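Local structure of histidyl-trna synthetase (Thermus thermophilus, 1H4V) at residues A25-R28 / K29-A33; L39-P42 / I43-T47; E149-E153 / L154-R158; E349-R352 / P353-A357; V405-R409 / E410-G414. The protein catalyses the ATP-dependent attachment of L-histidine to tRNA(His), releasing AMP and diphosphate, and works as a class II synthetase homodimer. All blocks are in the same frame, centred on the assembly; numbering follows the deposited sequence.

Interaction 1. Residues A25-R28 / K29-A33; sequences ATAR and KVLEA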
loop_
_atom_site.group_PDB
_atom_site.type_symbol
_atom_site.label_atom_id
_atom_site.label_comp_id
_atom_site.label_asym_id
_atom_site.label_seq_id
_atom_site.Cartn_x
_atom_site.Cartn_y
_atom_site.Cartn_z
ATOM N N ALA A 25 9.578 0.167 4.830
ATOM C CA ALA A 25 9.630 0.340 6.286
ATOM C C ALA A 25 10.878 1.132 6.674
ATOM O O ALA A 25 10.851 1.929 7.606
ATOM C CB ALA A 25 9.632 -1.018 7.004
ATOM N N THR A 26 11.973 0.903 5.961
ATOM C CA THR A 26 13.200 1.626 6.242
ATOM C C THR A 26 13.062 3.103 5.872
ATOM O O THR A 26 13.472 3.977 6.632
ATOM C CB THR A 26 14.372 1.020 5.484
ATOM O OG1 THR A 26 14.626 -0.290 6.002
ATOM C CG2 THR A 26 15.614 1.883 5.637
ATOM N N ALA A 27 12.481 3.385 4.708
ATOM C CA ALA A 27 12.291 4.772 4.297
ATOM C C ALA A 27 11.377 5.444 5.323
ATOM O O ALA A 27 11.621 6.581 5.733
ATOM C CB ALA A 27 11.657 4.841 2.904
ATOM N N ARG A 28 10.332 4.739 5.748
ATOM C CA ARG A 28 9.418 5.315 6.718
ATOM C C ARG A 28 10.158 5.719 7.995
ATOM O O ARG A 28 9.928 6.808 8.526
ATOM C CB ARG A 28 8.272 4.346 7.061
ATOM C CG ARG A 28 7.417 4.822 8.237
ATOM C CD ARG A 28 6.252 3.897 8.577
ATOM N NE ARG A 28 5.140 4.022 7.635
ATOM C CZ ARG A 28 4.845 3.133 6.687
ATOM N NH1 ARG A 28 5.578 2.031 6.547
ATOM N NH2 ARG A 28 3.823 3.351 5.870
ATOM N N LYS A 29 11.052 4.856 8.473
ATOM C CA LYS A 29 11.803 5.150 9.695
ATOM C C LYS A 29 12.707 6.373 9.556
ATOM O O LYS A 29 12.686 7.263 10.404
ATOM C CB LYS A 29 12.656 3.943 10.122
ATOM C CG LYS A 29 13.530 4.206 11.358
ATOM C CD LYS A 29 14.380 2.995 11.737
ATOM C CE LYS A 29 15.508 2.740 10.729
ATOM N NZ LYS A 29 16.450 1.658 11.163
ATOM N N VAL A 30 13.501 6.427 8.490
ATOM C CA VAL A 30 14.400 7.564 8.320
ATOM C C VAL A 30 13.672 8.862 7.969
ATOM O O VAL A 30 14.003 9.919 8.498
ATOM C CB VAL A 30 15.503 7.284 7.244
ATOM C CG1 VAL A 30 16.025 5.864 7.383
ATOM C CG2 VAL A 30 14.973 7.528 5.870
ATOM N N LEU A 31 12.675 8.784 7.095
ATOM C CA LEU A 31 11.943 9.982 6.700
ATOM C C LEU A 31 11.065 10.552 7.813
ATOM O O LEU A 31 10.945 11.771 7.939
ATOM C CB LEU A 31 11.106 9.697 5.446
ATOM C CG LEU A 31 11.735 9.998 4.074
ATOM C CD1 LEU A 31 13.238 9.949 4.127
ATOM C CD2 LEU A 31 11.192 9.014 3.035
ATOM N N GLU A 32 10.460 9.697 8.632
ATOM C CA GLU A 32 9.613 10.219 9.701
ATOM C C GLU A 32 10.437 10.708 10.897
ATOM O O GLU A 32 9.942 11.470 11.726
ATOM C CB GLU A 32 8.544 9.190 10.115
ATOM C CG GLU A 32 7.559 8.907 8.956
ATOM C CD GLU A 32 6.304 8.151 9.355
ATOM O OE1 GLU A 32 6.370 7.284 10.255
ATOM O OE2 GLU A 32 5.243 8.411 8.749
ATOM N N ALA A 33 11.702 10.295 10.962
ATOM C CA ALA A 33 12.584 10.740 12.035
ATOM C C ALA A 33 13.030 12.151 11.686
ATOM O O ALA A 33 13.447 12.912 12.560
ATOM C CB ALA A 33 13.793 9.833 12.150
#
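Glu32 lays its carboxylate against the aliphatic part of Arg28, one helical turn back. OE1 of Glu32 is 3.4 Å from CG of Arg28. The two side chains run alongside each other and point the same way. Their charged ends do not meet: NE of Arg28 stays 4.4 Å from OE1 of Glu32, and the carboxylate and guanidinium planes stand 77° apart. Arg28 starts with CG anti to its N (chi1 171°), then bends at chi3 and carries its NH2 to a salt bridge with Glu38. Glu32 OE2 accepts a hydrogen bond from Trp105 NE1. Both segments belong to helix 14-33, probably the long helix of class II motif 1. Val30 N bonds to Thr26 O at 3.1 Å, and Leu31 N to Ala27 O at 2.8 Å. On the buried face, CD2 of Leu31 rests 4.2 Å from CB of Ala27, and both side chains touch Val127. With Glu32 cut back to an alanine, Trp105 NE1 is likely to lose this acceptor and one side of the Arg28 methylenes to be uncovered. Arg28 also packs on Gln21 of the second subunit, while Lys29 and Val30 meet Pro353 of that subunit.

Interaction 2. Residues L39-P42 / I43-T47; sequences LVTP and IFEET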
loop_
_atom_site.group_PDB
_atom_site.type_symbol
_atom_site.label_atom_id
_atom_site.label_comp_id
_atom_site.label_asym_id
_atom_site.label_seq_id
_atom_site.Cartn_x
_atom_site.Cartn_y
_atom_site.Cartn_z
ATOM N N LEU A 39 1.921 10.730 3.327
ATOM C CA LEU A 39 0.790 11.132 2.505
ATOM C C LEU A 39 0.523 10.089 1.414
ATOM O O LEU A 39 1.456 9.598 0.770
ATOM C CB LEU A 39 1.103 12.499 1.889
ATOM C CG LEU A 39 0.226 13.223 0.863
ATOM C CD1 LEU A 39 0.224 12.431 -0.406
ATOM C CD2 LEU A 39 -1.188 13.428 1.391
ATOM N N VAL A 40 -0.741 9.723 1.228
ATOM C CA VAL A 40 -1.092 8.771 0.176
ATOM C C VAL A 40 -2.055 9.462 -0.798
ATOM O O VAL A 40 -3.166 9.831 -0.416
ATOM C CB VAL A 40 -1.793 7.496 0.726
ATOM C CG1 VAL A 40 -2.113 6.561 -0.439
ATOM C CG2 VAL A 40 -0.902 6.776 1.746
ATOM N N THR A 41 -1.631 9.655 -2.044
ATOM C CA THR A 41 -2.498 10.289 -3.030
ATOM C C THR A 41 -3.226 9.221 -3.825
ATOM O O THR A 41 -2.897 8.035 -3.735
ATOM C CB THR A 41 -1.706 11.170 -4.013
ATOM O OG1 THR A 41 -0.813 10.356 -4.786
ATOM C CG2 THR A 41 -0.909 12.206 -3.259
ATOM N N PRO A 42 -4.235 9.623 -4.614
ATOM C CA PRO A 42 -4.977 8.641 -5.409
ATOM C C PRO A 42 -4.154 8.007 -6.526
ATOM O O PRO A 42 -3.142 8.553 -6.965
ATOM C CB PRO A 42 -6.150 9.457 -5.950
ATOM C CG PRO A 42 -6.390 10.451 -4.859
ATOM C CD PRO A 42 -4.976 10.895 -4.550
ATOM N N ILE A 43 -4.599 6.840 -6.975
ATOM C CA ILE A 43 -3.931 6.127 -8.051
ATOM C C ILE A 43 -4.035 6.913 -9.369
ATOM O O ILE A 43 -3.141 6.860 -10.206
ATOM C CB ILE A 43 -4.552 4.731 -8.228
ATOM C CG1 ILE A 43 -4.291 3.882 -6.972
ATOM C CG2 ILE A 43 -4.026 4.083 -9.482
ATOM C CD1 ILE A 43 -2.824 3.541 -6.701
ATOM N N PHE A 44 -5.134 7.634 -9.559
ATOM C CA PHE A 44 -5.304 8.436 -10.769
ATOM C C PHE A 44 -5.755 9.847 -10.433
ATOM O O PHE A 44 -6.308 10.098 -9.360
ATOM C CB PHE A 44 -6.297 7.782 -11.748
ATOM C CG PHE A 44 -7.673 7.532 -11.179
ATOM C CD1 PHE A 44 -8.509 8.587 -10.830
ATOM C CD2 PHE A 44 -8.142 6.231 -11.024
ATOM C CE1 PHE A 44 -9.800 8.352 -10.331
ATOM C CE2 PHE A 44 -9.429 5.983 -10.526
ATOM C CZ PHE A 44 -10.259 7.052 -10.179
ATOM N N GLU A 45 -5.504 10.765 -11.357
ATOM C CA GLU A 45 -5.869 12.170 -11.185
ATOM C C GLU A 45 -6.196 12.794 -12.531
ATOM O O GLU A 45 -6.071 12.148 -13.582
ATOM C CB GLU A 45 -4.707 12.946 -10.558
ATOM C CG GLU A 45 -4.204 12.323 -9.289
ATOM C CD GLU A 45 -3.813 13.340 -8.250
ATOM O OE1 GLU A 45 -4.358 14.464 -8.274
ATOM O OE2 GLU A 45 -2.976 13.002 -7.392
ATOM N N GLU A 46 -6.617 14.052 -12.500
ATOM C CA GLU A 46 -6.915 14.745 -13.742
ATOM C C GLU A 46 -5.595 14.821 -14.483
ATOM O O GLU A 46 -4.559 15.140 -13.901
ATOM C CB GLU A 46 -7.421 16.157 -13.486
ATOM C CG GLU A 46 -8.795 16.242 -12.910
ATOM C CD GLU A 46 -9.356 17.636 -13.073
ATOM O OE1 GLU A 46 -9.414 18.110 -14.234
ATOM O OE2 GLU A 46 -9.729 18.259 -12.049
ATOM N N THR A 47 -5.645 14.512 -15.772
ATOM C CA THR A 47 -4.475 14.524 -16.637
ATOM C C THR A 47 -3.616 15.782 -16.511
ATOM O O THR A 47 -2.393 15.709 -16.546
ATOM C CB THR A 47 -4.924 14.357 -18.093
ATOM O OG1 THR A 47 -5.517 13.065 -18.237
ATOM C CG2 THR A 47 -3.766 14.494 -19.049
HETATM O O HOH W 1 -2.046 10.743 -7.286
#
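Residues 39-47 follow what is probably the long helix of class II motif 1, and Pro42 fits the proline that marks this motif. The chain here leaves strand 37-38 and enters strand 44-46. Pro42 touches Glu45 across the bend. Its CD is 4.1 Å from OE2 of Glu45, and the ring and the acidic chain cross at about a right angle. CB of Thr41 is 4.0 Å from the same OE2 atom. CB of Pro42 lies 3.5 Å from the backbone O of Phe44. No direct hydrogen bond joins the two segments. A water does so instead. It accepts from Thr41 OG1 at 2.8 Å and donates to Pro42 O and to Glu45 OE2. The last two separations are short for water bonds, so the exact place of the water is doubtful. Thr41 OG1 sits between its own N and carbonyl carbon (chi1 64°), which turns the hydroxyl to the water. Glu45 bends at chi2, bringing OE2 back over residues 41 and 42. Its OE1 makes a salt bridge to Arg88 of helix 83-92, which probably fixes the rotation of the carboxylate. The second subunit also borders this stretch. Ile43 N bonds to Gln123 OE1 of that subunit, and the Phe44 ring meets the Phe66 ring of that subunit. A long helix leading to a proline-marked strand at the dimer interface is characteristic of motif 1 of class II synthetases, and this stretch is consistent with it.

Interaction 3. Residues E149-E153 / L154-R158; sequences ECLKE and LGLRR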
loop_
_atom_site.group_PDB
_atom_site.type_symbol
_atom_site.label_atom_id
_atom_site.label_comp_id
_atom_site.label_asym_id
_atom_site.label_seq_id
_atom_site.Cartn_x
_atom_site.Cartn_y
_atom_site.Cartn_z
ATOM N N GLU A 149 20.942 8.190 3.264
ATOM C CA GLU A 149 20.649 7.420 4.473
ATOM C C GLU A 149 19.667 6.263 4.261
ATOM O O GLU A 149 19.905 5.160 4.744
ATOM C CB GLU A 149 20.106 8.339 5.569
ATOM C CG GLU A 149 21.120 8.693 6.640
ATOM C CD GLU A 149 21.502 7.499 7.512
ATOM O OE1 GLU A 149 20.652 7.036 8.311
ATOM O OE2 GLU A 149 22.654 7.020 7.396
ATOM N N CYS A 150 18.556 6.512 3.572
ATOM C CA CYS A 150 17.591 5.447 3.323
ATOM C C CYS A 150 18.323 4.255 2.737
ATOM O O CYS A 150 18.139 3.120 3.179
ATOM C CB CYS A 150 16.518 5.879 2.319
ATOM S SG CYS A 150 15.288 7.051 2.900
ATOM N N LEU A 151 19.161 4.526 1.740
ATOM C CA LEU A 151 19.911 3.484 1.052
ATOM C C LEU A 151 20.990 2.845 1.914
ATOM O O LEU A 151 21.192 1.634 1.863
ATOM C CB LEU A 151 20.538 4.049 -0.225
ATOM C CG LEU A 151 19.588 4.738 -1.210
ATOM C CD1 LEU A 151 20.402 5.363 -2.343
ATOM C CD2 LEU A 151 18.583 3.735 -1.752
ATOM N N LYS A 152 21.685 3.658 2.700
ATOM C CA LYS A 152 22.737 3.148 3.567
ATOM C C LYS A 152 22.136 2.247 4.639
ATOM O O LYS A 152 22.693 1.205 4.953
ATOM C CB LYS A 152 23.486 4.306 4.232
ATOM C CG LYS A 152 24.993 4.137 4.265
ATOM C CD LYS A 152 25.595 4.372 2.891
ATOM C CE LYS A 152 27.101 4.124 2.880
ATOM N NZ LYS A 152 27.441 2.686 3.089
ATOM N N GLU A 153 20.992 2.652 5.192
ATOM C CA GLU A 153 20.319 1.875 6.231
ATOM C C GLU A 153 19.848 0.526 5.709
ATOM O O GLU A 153 19.674 -0.412 6.484
ATOM C CB GLU A 153 19.122 2.645 6.786
ATOM C CG GLU A 153 19.498 3.889 7.574
ATOM C CD GLU A 153 19.972 3.588 8.989
ATOM O OE1 GLU A 153 20.657 4.456 9.576
ATOM O OE2 GLU A 153 19.652 2.499 9.522
ATOM N N LEU A 154 19.635 0.435 4.396
ATOM C CA LEU A 154 19.196 -0.809 3.781
ATOM C C LEU A 154 20.357 -1.786 3.678
ATOM O O LEU A 154 20.160 -2.954 3.355
ATOM C CB LEU A 154 18.623 -0.550 2.384
ATOM C CG LEU A 154 17.304 0.216 2.322
ATOM C CD1 LEU A 154 16.972 0.523 0.888
ATOM C CD2 LEU A 154 16.202 -0.595 2.969
ATOM N N GLY A 155 21.566 -1.299 3.941
ATOM C CA GLY A 155 22.736 -2.153 3.877
ATOM C C GLY A 155 23.567 -1.972 2.622
ATOM O O GLY A 155 24.641 -2.562 2.490
ATOM N N LEU A 156 23.081 -1.166 1.688
ATOM C CA LEU A 156 23.817 -0.934 0.461
ATOM C C LEU A 156 25.094 -0.152 0.742
ATOM O O LEU A 156 25.113 0.734 1.596
ATOM C CB LEU A 156 22.948 -0.161 -0.534
ATOM C CG LEU A 156 21.734 -0.901 -1.109
ATOM C CD1 LEU A 156 20.868 0.051 -1.922
ATOM C CD2 LEU A 156 22.221 -2.067 -1.972
ATOM N N ARG A 157 26.166 -0.505 0.040
ATOM C CA ARG A 157 27.445 0.191 0.168
ATOM C C ARG A 157 27.904 0.522 -1.245
ATOM O O ARG A 157 27.255 0.135 -2.211
ATOM C CB ARG A 157 28.490 -0.671 0.885
ATOM C CG ARG A 157 28.542 -2.111 0.450
ATOM C CD ARG A 157 28.064 -3.012 1.568
ATOM N NE ARG A 157 27.860 -4.380 1.107
ATOM C CZ ARG A 157 27.545 -5.394 1.903
ATOM N NH1 ARG A 157 27.403 -5.192 3.205
ATOM N NH2 ARG A 157 27.366 -6.606 1.395
ATOM N N ARG A 158 29.014 1.232 -1.380
ATOM C CA ARG A 158 29.483 1.612 -2.706
ATOM C C ARG A 158 28.414 2.471 -3.378
ATOM O O ARG A 158 28.081 2.294 -4.551
ATOM C CB ARG A 158 29.792 0.364 -3.537
ATOM C CG ARG A 158 31.068 -0.313 -3.072
ATOM C CD ARG A 158 31.313 -1.665 -3.704
ATOM N NE ARG A 158 32.594 -2.204 -3.255
ATOM C CZ ARG A 158 32.991 -3.461 -3.436
ATOM N NH1 ARG A 158 32.203 -4.328 -4.060
ATOM N NH2 ARG A 158 34.182 -3.851 -2.996
#
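Backbone bonds close the end of helix 137-153. Gly155 N donates to Lys152 O at 2.9 Å, from above the carbonyl plane. Leu156 N reaches back to Leu151 O at 3.4 Å in a weak bond. Leu154 N is shared weakly between Cys150 O and Leu151 O. The first two bonds form a Schellman motif. Gly155 has a positive phi of 103°, where a CB would be jammed against the preceding carbonyl oxygen, which by itself requires glycine here. The apolar contacts lie on the inner side. CD2 of Leu151 meets CD1 of Leu156 at 4.3 Å and CD1 of Leu154 at 4.5 Å. Leu154 has CG anti to its carbonyl carbon (chi1 -68°), which folds the branch back over the last turn, with CG 3.1 Å from Cys150 O. All three leucines pack on helix 309-318, and Leu154 also touches Thr26 of helix 14-33. Loss of the Leu154 branch to an alanine is likely to open a gap between these two helices and leave Leu151 CD2 short of a neighbour. The one side-chain hydrogen bond is weak: Lys152 bends at chi2 and chi4 and curls round the turn, and its NZ comes 3.4 Å from Leu156 O. Arg157 turns elsewhere, with its NE in a salt bridge to Glu319. Glu149 and Glu153 pack against Pro353 of the second subunit.

Interaction 4. Residues E349-R352 / P353-A357; sequences EALR and PRLRA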
loop_
_atom_site.group_PDB
_atom_site.type_symbol
_atom_site.label_atom_id
_atom_site.label_comp_id
_atom_site.label_asym_id
_atom_site.label_seq_id
_atom_site.Cartn_x
_atom_site.Cartn_y
_atom_site.Cartn_z
ATOM N N GLU A 349 -8.710 -21.888 16.662
ATOM C CA GLU A 349 -9.456 -20.640 16.747
ATOM C C GLU A 349 -9.436 -20.061 18.160
ATOM O O GLU A 349 -9.468 -18.846 18.338
ATOM C CB GLU A 349 -10.901 -20.838 16.285
ATOM C CG GLU A 349 -11.187 -20.259 14.900
ATOM C CD GLU A 349 -10.880 -18.767 14.817
ATOM O OE1 GLU A 349 -11.426 -17.997 15.642
ATOM O OE2 GLU A 349 -10.095 -18.359 13.927
ATOM N N ALA A 350 -9.365 -20.932 19.161
ATOM C CA ALA A 350 -9.331 -20.499 20.555
ATOM C C ALA A 350 -7.980 -19.889 20.918
ATOM O O ALA A 350 -7.864 -19.153 21.897
ATOM C CB ALA A 350 -9.624 -21.687 21.477
ATOM N N LEU A 351 -6.963 -20.200 20.124
ATOM C CA LEU A 351 -5.615 -19.704 20.365
ATOM C C LEU A 351 -5.254 -18.463 19.542
ATOM O O LEU A 351 -4.272 -17.784 19.842
ATOM C CB LEU A 351 -4.609 -20.831 20.094
ATOM C CG LEU A 351 -4.748 -22.043 21.031
ATOM C CD1 LEU A 351 -3.890 -23.195 20.544
ATOM C CD2 LEU A 351 -4.349 -21.633 22.455
ATOM N N ARG A 352 -6.038 -18.180 18.505
ATOM C CA ARG A 352 -5.798 -17.022 17.634
ATOM C C ARG A 352 -6.536 -15.799 18.164
ATOM O O ARG A 352 -7.558 -15.932 18.831
ATOM C CB ARG A 352 -6.320 -17.271 16.224
ATOM C CG ARG A 352 -5.759 -18.443 15.491
ATOM C CD ARG A 352 -6.760 -18.841 14.413
ATOM N NE ARG A 352 -6.226 -19.865 13.543
ATOM C CZ ARG A 352 -6.894 -20.426 12.547
ATOM N NH1 ARG A 352 -8.149 -20.061 12.288
ATOM N NH2 ARG A 352 -6.291 -21.343 11.799
ATOM N N PRO A 353 -6.051 -14.590 17.830
ATOM C CA PRO A 353 -4.853 -14.352 17.014
ATOM C C PRO A 353 -3.581 -14.103 17.829
ATOM O O PRO A 353 -2.538 -13.775 17.264
ATOM C CB PRO A 353 -5.245 -13.129 16.208
ATOM C CG PRO A 353 -5.997 -12.338 17.221
ATOM C CD PRO A 353 -6.893 -13.383 17.863
ATOM N N ARG A 354 -3.659 -14.252 19.150
ATOM C CA ARG A 354 -2.488 -14.026 19.995
ATOM C C ARG A 354 -1.370 -14.977 19.611
ATOM O O ARG A 354 -0.190 -14.646 19.693
ATOM C CB ARG A 354 -2.836 -14.215 21.472
ATOM C CG ARG A 354 -1.625 -14.149 22.395
ATOM C CD ARG A 354 -2.024 -14.195 23.857
ATOM N NE ARG A 354 -2.708 -12.971 24.267
ATOM C CZ ARG A 354 -3.029 -12.678 25.523
ATOM N NH1 ARG A 354 -2.731 -13.522 26.503
ATOM N NH2 ARG A 354 -3.639 -11.532 25.798
ATOM N N LEU A 355 -1.752 -16.167 19.181
ATOM C CA LEU A 355 -0.777 -17.163 18.771
ATOM C C LEU A 355 -1.101 -17.530 17.337
ATOM O O LEU A 355 -2.253 -17.447 16.932
ATOM C CB LEU A 355 -0.906 -18.401 19.661
ATOM C CG LEU A 355 0.211 -18.836 20.610
ATOM C CD1 LEU A 355 0.952 -17.646 21.201
ATOM C CD2 LEU A 355 -0.415 -19.679 21.705
ATOM N N ARG A 356 -0.096 -17.902 16.556
ATOM C CA ARG A 356 -0.356 -18.331 15.192
ATOM C C ARG A 356 -0.538 -19.852 15.263
ATOM O O ARG A 356 0.417 -20.598 15.493
ATOM C CB ARG A 356 0.811 -17.969 14.280
ATOM C CG ARG A 356 0.608 -18.403 12.833
ATOM C CD ARG A 356 1.722 -17.890 11.933
ATOM N NE ARG A 356 1.783 -18.639 10.687
ATOM C CZ ARG A 356 2.800 -18.588 9.833
ATOM N NH1 ARG A 356 3.844 -17.813 10.090
ATOM N NH2 ARG A 356 2.784 -19.331 8.732
ATOM N N ALA A 357 -1.771 -20.311 15.086
ATOM C CA ALA A 357 -2.057 -21.740 15.161
ATOM C C ALA A 357 -2.726 -22.252 13.899
ATOM O O ALA A 357 -3.764 -21.740 13.483
ATOM C CB ALA A 357 -2.937 -22.029 16.375
#
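The guanidinium of Arg352 holds the backbone carbonyl of Ala357 side-on. NE and NH2 both donate to the one oxygen: NE of Arg352 to O of Ala357 is 3.1 Å, and NH2 to the same O is also 3.1 Å. Both donors lie in the carbonyl plane, and the oxygen lies in the guanidinium plane. On another edge of the group, NH1 of Arg352 forms a salt bridge to OE2 of Glu349 at 3.1 Å. That oxygen uses its anti lone pair and is also in the guanidinium plane. The arginine starts with CG anti to its carbonyl carbon (chi1 -59°) and runs straight from CG to NE, spanning the loop. Behind it the backbone turns sharply. The peptide bond from Arg352 to Pro353 is cis. Leu355 N then bonds to Leu351 O at 3.1 Å, closing the turn. Inside the turn, CB of Leu351 is 4.2 Å from CB of Ala357 and 4.5 Å from CB of Leu355. These contacts join the end of helix 338-351 to the start of strand 357-359 in the anticodon-binding domain. Leu351 and Leu355 also pack on helix 412-419. Across the dimer, NH1 of Arg352 makes a salt bridge to Glu142 of the second subunit, and Pro353 packs on Glu149 of that subunit. One buried arginine thus serves a carbonyl and two carboxylates. With acidic partners from both subunits, its positive charge is probably well balanced, and the planar bonds should keep the guanidinium from turning.

Interaction 5. Residues V405-R409 / E410-G414; sequences VRLSR and EEVPG
The carboxylate of Glu411 meets Ser408 at an edge and over one face. At the edge, Ser408 N donates to OE1 of Glu411 at 3.2 Å, and that oxygen receives it on its anti lone pair. Ser408 OG lies above one face, 2.9 Å from OE1 of Glu411. That hydroxyl bond is weak and unsettled, because Glu410 OE1 also lies within reach of OG. CB of Leu407 approaches from the other side of the plane, 3.8 Å from OE1 of Glu411. The Glu410 chain bends at chi2 and brings its OE1 to 3.4 Å from CB of Ser408. The bond from Ser408 N to Glu411 is one half of a capping box. The reciprocal bond, from Glu411 N to Ser408 OG, is not made; Glu411 N bonds to Ser408 O instead, at 3.1 Å and from above the carbonyl plane. This half box sits where strand 404-408, an outer strand of the anticodon-binding domain's sheet, gives way to helix 412-419. On the apolar side, CG of Leu407 packs on CG2 of Val412 at 4.0 Å, the two side chains crossing at about a right angle. CD of Pro413 rests 3.5 Å from Arg409 O. Val412 and Pro413 both touch Leu351 of helix 338-351.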
loop_
_atom_site.group_PDB
_atom_site.type_symbol
_atom_site.label_atom_id
_atom_site.label_comp_id
_atom_site.label_asym_id
_atom_site.label_seq_id
_atom_site.Cartn_x
_atom_site.Cartn_y
_atom_site.Cartn_z
ATOM N N VAL A 405 4.200 -33.126 25.974
ATOM C CA VAL A 405 3.339 -33.040 27.143
ATOM C C VAL A 405 1.857 -33.223 26.814
ATOM O O VAL A 405 1.412 -32.948 25.699
ATOM C CB VAL A 405 3.513 -31.684 27.836
ATOM C CG1 VAL A 405 3.048 -30.568 26.896
ATOM C CG2 VAL A 405 2.729 -31.659 29.141
ATOM N N ARG A 406 1.102 -33.690 27.801
ATOM C CA ARG A 406 -0.329 -33.905 27.646
ATOM C C ARG A 406 -1.042 -32.946 28.593
ATOM O O ARG A 406 -0.907 -33.048 29.803
ATOM C CB ARG A 406 -0.682 -35.355 27.998
ATOM C CG ARG A 406 -2.167 -35.650 28.019
ATOM C CD ARG A 406 -2.775 -35.523 26.639
ATOM N NE ARG A 406 -2.672 -36.763 25.868
ATOM C CZ ARG A 406 -3.506 -37.796 25.985
ATOM N NH1 ARG A 406 -4.520 -37.754 26.843
ATOM N NH2 ARG A 406 -3.329 -38.875 25.235
ATOM N N LEU A 407 -1.798 -32.009 28.045
ATOM C CA LEU A 407 -2.504 -31.053 28.883
ATOM C C LEU A 407 -3.948 -30.857 28.441
ATOM O O LEU A 407 -4.320 -31.229 27.325
ATOM C CB LEU A 407 -1.756 -29.709 28.885
ATOM C CG LEU A 407 -1.481 -29.008 27.551
ATOM C CD1 LEU A 407 -0.653 -27.758 27.797
ATOM C CD2 LEU A 407 -0.725 -29.929 26.618
ATOM N N SER A 408 -4.762 -30.297 29.330
ATOM C CA SER A 408 -6.169 -30.038 29.025
ATOM C C SER A 408 -6.278 -28.817 28.109
ATOM O O SER A 408 -5.372 -27.984 28.061
ATOM C CB SER A 408 -6.954 -29.785 30.313
ATOM O OG SER A 408 -6.447 -28.653 31.003
ATOM N N ARG A 409 -7.387 -28.707 27.387
ATOM C CA ARG A 409 -7.577 -27.587 26.476
ATOM C C ARG A 409 -7.550 -26.219 27.146
ATOM O O ARG A 409 -7.096 -25.252 26.549
ATOM C CB ARG A 409 -8.879 -27.746 25.695
ATOM C CG ARG A 409 -8.824 -28.823 24.645
ATOM C CD ARG A 409 -9.788 -28.508 23.522
ATOM N NE ARG A 409 -9.746 -29.508 22.460
ATOM C CZ ARG A 409 -10.321 -29.355 21.272
ATOM N NH1 ARG A 409 -10.981 -28.238 20.986
ATOM N NH2 ARG A 409 -10.243 -30.326 20.371
ATOM N N GLU A 410 -8.027 -26.134 28.382
ATOM C CA GLU A 410 -8.042 -24.860 29.089
ATOM C C GLU A 410 -6.633 -24.362 29.399
ATOM O O GLU A 410 -6.415 -23.160 29.550
ATOM C CB GLU A 410 -8.816 -24.979 30.405
ATOM C CG GLU A 410 -10.267 -25.422 30.279
ATOM C CD GLU A 410 -10.408 -26.869 29.831
ATOM O OE1 GLU A 410 -9.715 -27.744 30.401
ATOM O OE2 GLU A 410 -11.219 -27.136 28.913
ATOM N N GLU A 411 -5.680 -25.287 29.484
ATOM C CA GLU A 411 -4.294 -24.953 29.823
ATOM C C GLU A 411 -3.386 -24.675 28.638
ATOM O O GLU A 411 -2.286 -24.157 28.814
ATOM C CB GLU A 411 -3.662 -26.085 30.650
ATOM C CG GLU A 411 -4.414 -26.459 31.914
ATOM C CD GLU A 411 -3.825 -27.683 32.606
ATOM O OE1 GLU A 411 -3.707 -28.748 31.954
ATOM O OE2 GLU A 411 -3.486 -27.581 33.804
ATOM N N VAL A 412 -3.824 -25.027 27.435
ATOM C CA VAL A 412 -2.995 -24.821 26.259
ATOM C C VAL A 412 -2.563 -23.376 25.997
ATOM O O VAL A 412 -1.380 -23.110 25.768
ATOM C CB VAL A 412 -3.676 -25.391 25.005
ATOM C CG1 VAL A 412 -2.850 -25.082 23.766
ATOM C CG2 VAL A 412 -3.825 -26.888 25.159
ATOM N N PRO A 413 -3.505 -22.421 26.029
ATOM C CA PRO A 413 -3.117 -21.024 25.780
ATOM C C PRO A 413 -2.013 -20.567 26.740
ATOM O O PRO A 413 -0.970 -20.059 26.326
ATOM C CB PRO A 413 -4.415 -20.249 26.019
ATOM C CG PRO A 413 -5.482 -21.250 25.732
ATOM C CD PRO A 413 -4.938 -22.517 26.358
ATOM N N GLY A 414 -2.263 -20.761 28.030
ATOM C CA GLY A 414 -1.306 -20.356 29.039
ATOM C C GLY A 414 0.031 -21.041 28.896
ATOM O O GLY A 414 1.074 -20.397 28.964
#

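In the fold
Interactions 1, 2 and 3 lie in the catalytic domain, while interactions 4 and 5 lie in the anticodon-binding domain. Interaction 2 is wholly buried and apparently bridged by a water. Interaction 4 is mostly buried and depends on an arginine. Interactions 1, 3 and 5 are only partly buried. Interactions 1 and 3 touch, as helix 14-33 packs on the end of helix 137-153. Interactions 4 and 5 touch through Leu351, with centres 13 Å apart. Interactions 3 and 5 shape opposite ends of helices, one by a glycine, the other by a serine and glutamate. Interactions 1 to 4 meet the second subunit, but no other chain of the assembly touches interaction 5.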